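Local coordinates for synaptonemal complex protein 2 (Mus musculus, PDB 5IWZ) that helps build the axial and lateral elements of meiotic synaptonemal complexes, is required for insertion of SYCP3 into them and for normal chromosome synapsis and fertility, at residues 128-131 against 132-136; 207-210 against 211-214. All blocks are in the same frame, centred on the assembly; numbering follows the deposited sequence.

Contact 1 of 2, residues 128-131 against 132-136; sequences MIED and LFDLL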
ATOM      1  N   MET A 128       9.652   0.010  -6.436  1.00 28.46           N
ATOM      2  CA  MET A 128      10.874   0.001  -5.631  1.00 26.32           C
ATOM      3  C   MET A 128      10.544  -0.079  -4.152  1.00 22.47           C
ATOM      4  O   MET A 128      11.136  -0.872  -3.411  1.00 27.32           O
ATOM      5  CB  MET A 128      11.719   1.244  -5.924  1.00 22.62           C
ATOM      6  CG  MET A 128      13.039   1.285  -5.113  1.00 26.88           C
ATOM      7  SD  MET A 128      13.901   2.857  -5.257  1.00 34.54           S
ATOM      8  CE  MET A 128      13.169   3.845  -3.950  1.00 27.98           C
ATOM      9  N   ILE A 129       9.571   0.726  -3.710  1.00 31.45           N
ATOM     10  CA  ILE A 129       9.174   0.729  -2.304  1.00 28.30           C
ATOM     11  C   ILE A 129       8.492  -0.583  -1.936  1.00 29.05           C
ATOM     12  O   ILE A 129       8.651  -1.102  -0.823  1.00 28.28           O
ATOM     13  CB  ILE A 129       8.259   1.943  -2.037  1.00 39.33           C
ATOM     14  CG1 ILE A 129       9.080   3.233  -2.047  1.00 35.48           C
ATOM     15  CG2 ILE A 129       7.488   1.776  -0.738  1.00 34.86           C
ATOM     16  CD1 ILE A 129      10.267   3.187  -1.097  1.00 40.51           C
ATOM     17  N   GLU A 130       7.675  -1.114  -2.843  1.00 31.14           N
ATOM     18  CA  GLU A 130       7.085  -2.424  -2.609  1.00 30.75           C
ATOM     19  C   GLU A 130       8.170  -3.489  -2.470  1.00 28.68           C
ATOM     20  O   GLU A 130       8.111  -4.339  -1.569  1.00 27.09           O
ATOM     21  CB  GLU A 130       6.135  -2.746  -3.759  1.00 39.53           C
ATOM     22  CG  GLU A 130       5.289  -3.967  -3.574  1.00 56.82           C
ATOM     23  CD  GLU A 130       4.546  -4.312  -4.852  1.00 74.26           C
ATOM     24  OE1 GLU A 130       4.386  -3.408  -5.722  1.00 75.57           O
ATOM     25  OE2 GLU A 130       4.139  -5.489  -4.986  1.00 86.21           O
ATOM     26  N   ASP A 131       9.191  -3.440  -3.339  1.00 27.94           N
ATOM     27  CA  ASP A 131      10.314  -4.373  -3.218  1.00 24.35           C
ATOM     28  C   ASP A 131      11.047  -4.202  -1.893  1.00 23.21           C
ATOM     29  O   ASP A 131      11.512  -5.185  -1.294  1.00 25.28           O
ATOM     30  CB  ASP A 131      11.288  -4.172  -4.378  1.00 23.91           C
ATOM     31  CG  ASP A 131      10.683  -4.550  -5.720  1.00 35.46           C
ATOM     32  OD1 ASP A 131       9.792  -5.436  -5.741  1.00 45.97           O
ATOM     33  OD2 ASP A 131      11.086  -3.945  -6.741  1.00 29.86           O
ATOM     34  N   LEU A 132      11.194  -2.960  -1.437  1.00 24.25           N
ATOM     35  CA  LEU A 132      11.851  -2.723  -0.153  1.00 26.60           C
ATOM     36  C   LEU A 132      11.054  -3.349   0.994  1.00 26.32           C
ATOM     37  O   LEU A 132      11.613  -4.052   1.847  1.00 24.64           O
ATOM     38  CB  LEU A 132      12.034  -1.223   0.057  1.00 23.80           C
ATOM     39  CG  LEU A 132      12.785  -0.778   1.316  1.00 28.99           C
ATOM     40  CD1 LEU A 132      14.267  -0.988   1.160  1.00 34.44           C
ATOM     41  CD2 LEU A 132      12.513   0.671   1.601  1.00 24.04           C
ATOM     42  N   PHE A 133       9.737  -3.107   1.027  1.00 30.07           N
ATOM     43  CA  PHE A 133       8.930  -3.673   2.104  1.00 27.52           C
ATOM     44  C   PHE A 133       8.862  -5.190   2.013  1.00 29.43           C
ATOM     45  O   PHE A 133       8.884  -5.859   3.051  1.00 30.93           O
ATOM     46  CB  PHE A 133       7.534  -3.057   2.098  1.00 30.54           C
ATOM     47  CG  PHE A 133       7.490  -1.675   2.684  1.00 36.68           C
ATOM     48  CD1 PHE A 133       8.003  -1.429   3.950  1.00 43.12           C
ATOM     49  CD2 PHE A 133       6.944  -0.616   1.969  1.00 38.39           C
ATOM     50  CE1 PHE A 133       7.981  -0.151   4.493  1.00 41.70           C
ATOM     51  CE2 PHE A 133       6.915   0.664   2.512  1.00 41.44           C
ATOM     52  CZ  PHE A 133       7.437   0.896   3.774  1.00 39.20           C
ATOM     53  N   ASP A 134       8.840  -5.749   0.786  1.00 28.87           N
ATOM     54  CA  ASP A 134       8.889  -7.202   0.622  1.00 30.90           C
ATOM     55  C   ASP A 134      10.126  -7.787   1.288  1.00 28.63           C
ATOM     56  O   ASP A 134      10.060  -8.822   1.964  1.00 31.78           O
ATOM     57  CB  ASP A 134       8.876  -7.584  -0.862  1.00 31.70           C
ATOM     58  CG  ASP A 134       7.504  -7.417  -1.514  1.00 47.69           C
ATOM     59  OD1 ASP A 134       6.483  -7.386  -0.800  1.00 51.68           O
ATOM     60  OD2 ASP A 134       7.447  -7.330  -2.761  1.00 47.45           O
ATOM     61  N   LEU A 135      11.280  -7.151   1.083  1.00 27.89           N
ATOM     62  CA  LEU A 135      12.484  -7.586   1.770  1.00 26.47           C
ATOM     63  C   LEU A 135      12.347  -7.394   3.280  1.00 23.63           C
ATOM     64  O   LEU A 135      12.766  -8.252   4.059  1.00 26.42           O
ATOM     65  CB  LEU A 135      13.693  -6.830   1.215  1.00 29.55           C
ATOM     66  CG  LEU A 135      15.065  -7.093   1.828  1.00 32.57           C
ATOM     67  CD1 LEU A 135      15.364  -8.593   1.985  1.00 29.79           C
ATOM     68  CD2 LEU A 135      16.172  -6.386   0.990  1.00 31.99           C
ATOM     69  N   LEU A 136      11.754  -6.275   3.713  1.00 30.37           N
ATOM     70  CA  LEU A 136      11.493  -6.087   5.138  1.00 29.71           C
ATOM     71  C   LEU A 136      10.671  -7.243   5.716  1.00 31.48           C
ATOM     72  O   LEU A 136      10.928  -7.700   6.834  1.00 31.44           O
ATOM     73  CB  LEU A 136      10.756  -4.767   5.362  1.00 44.27           C
ATOM     74  CG  LEU A 136      11.304  -3.615   6.211  1.00 51.86           C
ATOM     75  CD1 LEU A 136      10.133  -2.931   6.910  1.00 50.63           C
ATOM     76  CD2 LEU A 136      12.385  -4.035   7.203  1.00 42.14           C
TER
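I129 and F133, one helical turn apart on helix 123-141, lie side by side and point the same way. Methyl CG2 of I129, carried anti to its backbone N by a chi1 of -73°, meets the ring of F133 at CE2, 3.5 Å away. The same ring also passes the backbone: its CD2 stands 3.3 Å from O of I129, the carbonyl that accepts the amide of F133 in an almost straight bond (N to O 2.9 Å, 167° at the hydrogen). The CG1 branch ends in CD1, a loose 4.3 Å from CD2 of L132. Isoleucine suits this place because its two branches serve two neighbours, and phenylalanine gives a broad apolar group that reaches A175 and K178 of helix 169-185 and I158 of helix 144-163. L132 touches M103 and F107 of helix 99-108, and L135 touches M103.

The partly exposed side is acidic. D134 holds CG anti to its carbonyl carbon (chi1 -74°), which lays CG 3.1 Å from O of E130; its OD2 and that oxygen are both acceptors and do not bond. E130 and D134 run alongside each other, their carboxylates nearly perpendicular, with OE2 of E130 4.4 Å from OD2 of D134. D131 suits its place as an acceptor, its OD2 hydrogen-bonded to S70 of helix 66-79.

I129, L132, F133 and L135 thus give an apolar flank, while the acids also face neighbouring helices. The gathered carboxylates probably repel one another, a cost that S70 and a weak, long ion pair from D134 to K178 may partly offset.

Contact 2 of 2, residues 207-210 against 211-214; sequences GERI and LDVG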
ATOM      1  N   GLY A 207      -5.121  10.083  13.423  1.00 38.70           N
ATOM      2  CA  GLY A 207      -6.544  10.370  13.570  1.00 34.57           C
ATOM      3  C   GLY A 207      -6.978  11.596  12.788  1.00 41.54           C
ATOM      4  O   GLY A 207      -7.959  11.555  12.041  1.00 37.79           O
ATOM      5  N   GLU A 208      -6.262  12.715  12.970  1.00 44.52           N
ATOM      6  CA  GLU A 208      -6.515  13.921  12.181  1.00 47.91           C
ATOM      7  C   GLU A 208      -6.519  13.604  10.698  1.00 41.40           C
ATOM      8  O   GLU A 208      -7.343  14.126   9.929  1.00 36.61           O
ATOM      9  CB  GLU A 208      -5.436  14.970  12.447  1.00 54.25           C
ATOM     10  CG  GLU A 208      -5.686  15.912  13.600  1.00 69.02           C
ATOM     11  CD  GLU A 208      -4.669  17.050  13.627  1.00 78.63           C
ATOM     12  OE1 GLU A 208      -4.298  17.562  12.550  1.00 79.32           O
ATOM     13  OE2 GLU A 208      -4.212  17.444  14.719  1.00 86.93           O
ATOM     14  N   ARG A 209      -5.594  12.737  10.287  1.00 37.05           N
ATOM     15  CA  ARG A 209      -5.370  12.469   8.875  1.00 34.81           C
ATOM     16  C   ARG A 209      -6.543  11.725   8.245  1.00 32.21           C
ATOM     17  O   ARG A 209      -6.839  11.939   7.067  1.00 34.01           O
ATOM     18  CB  ARG A 209      -4.064  11.693   8.714  1.00 33.35           C
ATOM     19  CG  ARG A 209      -3.858  11.051   7.367  1.00 37.88           C
ATOM     20  CD  ARG A 209      -3.507  12.054   6.350  1.00 43.92           C
ATOM     21  NE  ARG A 209      -2.801  11.404   5.258  1.00 52.25           N
ATOM     22  CZ  ARG A 209      -2.575  11.956   4.075  1.00 59.42           C
ATOM     23  NH1 ARG A 209      -3.017  13.188   3.816  1.00 70.52           N
ATOM     24  NH2 ARG A 209      -1.933  11.266   3.194  1.00 54.90           N
ATOM     25  N   ILE A 210      -7.226  10.864   9.001  1.00 35.45           N
ATOM     26  CA  ILE A 210      -8.436  10.229   8.480  1.00 39.13           C
ATOM     27  C   ILE A 210      -9.364  11.266   7.865  1.00 35.23           C
ATOM     28  O   ILE A 210      -9.907  11.071   6.770  1.00 33.27           O
ATOM     29  CB  ILE A 210      -9.148   9.461   9.602  1.00 34.52           C
ATOM     30  CG1 ILE A 210      -8.324   8.265  10.066  1.00 30.29           C
ATOM     31  CG2 ILE A 210     -10.531   9.021   9.151  1.00 40.49           C
ATOM     32  CD1 ILE A 210      -8.787   7.743  11.422  1.00 36.84           C
ATOM     33  N   LEU A 211      -9.532  12.392   8.555  1.00 36.01           N
ATOM     34  CA  LEU A 211     -10.513  13.394   8.175  1.00 40.57           C
ATOM     35  C   LEU A 211     -10.273  13.954   6.772  1.00 45.22           C
ATOM     36  O   LEU A 211     -11.234  14.328   6.090  1.00 40.89           O
ATOM     37  CB  LEU A 211     -10.511  14.523   9.216  1.00 44.96           C
ATOM     38  CG  LEU A 211     -11.374  14.401  10.483  1.00 49.88           C
ATOM     39  CD1 LEU A 211     -11.403  12.994  11.063  1.00 46.09           C
ATOM     40  CD2 LEU A 211     -10.911  15.389  11.536  1.00 51.64           C
ATOM     41  N   ASP A 212      -9.018  14.036   6.309  1.00 39.42           N
ATOM     42  CA  ASP A 212      -8.797  14.685   5.018  1.00 34.42           C
ATOM     43  C   ASP A 212      -7.893  13.911   4.068  1.00 31.48           C
ATOM     44  O   ASP A 212      -7.489  14.461   3.040  1.00 38.36           O
ATOM     45  CB  ASP A 212      -8.247  16.109   5.197  1.00 41.34           C
ATOM     46  CG  ASP A 212      -6.898  16.154   5.918  1.00 51.75           C
ATOM     47  OD1 ASP A 212      -6.323  15.090   6.249  1.00 47.55           O
ATOM     48  OD2 ASP A 212      -6.407  17.285   6.141  1.00 57.77           O
ATOM     49  N   VAL A 213      -7.599  12.645   4.349  1.00 27.96           N
ATOM     50  CA  VAL A 213      -6.730  11.910   3.443  1.00 28.49           C
ATOM     51  C   VAL A 213      -7.401  11.701   2.082  1.00 38.00           C
ATOM     52  O   VAL A 213      -6.712  11.576   1.057  1.00 33.40           O
ATOM     53  CB  VAL A 213      -6.307  10.588   4.102  1.00 32.70           C
ATOM     54  CG1 VAL A 213      -7.533   9.712   4.378  1.00 29.48           C
ATOM     55  CG2 VAL A 213      -5.300   9.865   3.243  1.00 26.88           C
ATOM     56  N   GLY A 214      -8.737  11.667   2.036  1.00 30.96           N
ATOM     57  CA  GLY A 214      -9.424  11.612   0.758  1.00 29.42           C
ATOM     58  C   GLY A 214      -9.254  10.325  -0.013  1.00 30.58           C
ATOM     59  O   GLY A 214      -9.224  10.351  -1.253  1.00 30.55           O
TER
HETATM   60  O   HOH W   1     -10.527  11.994   4.067  1.00 32.58           O
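G207, where the last turn of helix 197-212 begins, offers its carbonyl O to methyl CD1 of L211 at 3.9 Å. Next along, the carbonyl of E208 takes a weak bond from the amide of L211, and the CB of that leucine rests 3.3 Å from the same oxygen.

R209 makes the main side-chain contact with V213. Its chain leaves with CG opposite the backbone N (chi1 166°) and then bends at chi2 (75°), which brings the guanidinium back across V213 at about a right angle. Methyl CG2 of V213 sits over the centre of one guanidinium face, 3.5 Å from CZ, a fit that suits a compact branched residue. NE is hydrogen-bonded to the carbonyl of V162, while NH1 stays 4.5 Å from OD1 of D212, beyond a salt bridge, with the two flat groups nearly perpendicular. Replacing R209 by an alanine would probably leave the V162 carbonyl without this donor and the V213 methyl without the flat surface it lies on.

The carbonyl of R209 takes two amides, that of D212 (N to O 3.1 Å) from above its plane and, weakly, that of V213. I210 touches I222 and V223 of helix 216-229, and its carbonyl accepts a hydrogen bond from a water (O to O 2.9 Å) and another from NE2 of Q219.

That water in turn accepts the amide of G214, whose positive phi (68°) is easily adopted without a side chain. The helix therefore ends on bonds that reach back three residues, L211 to E208 and D212 to R209, plus the weak one from V213, with one water linking its last turn to the departing chain and one methyl over a guanidinium whose NE is held by V162.

Overall arrangement
Contact 1 precedes contact 2 along the chain, and the two do not touch: their centres lie 25 Å apart and their nearest atoms about 14 Å apart. Residues 128-136 occupy the interior of helix 123-141, within the armadillo-repeat-like domain and packed among several other helices. Residues 207-214 instead finish helix 197-212, farther from the centre of the chain, and lead into helix 216-229. Helices 144-163 and 169-185 come between them in sequence, and helix 144-163 touches contact 1, while V162 near its end bonds to R209 in contact 2. G214 also hydrogen-bonds with G314 and S315, so contact 2 joins the helical array to the region of the Spt16M-like domain.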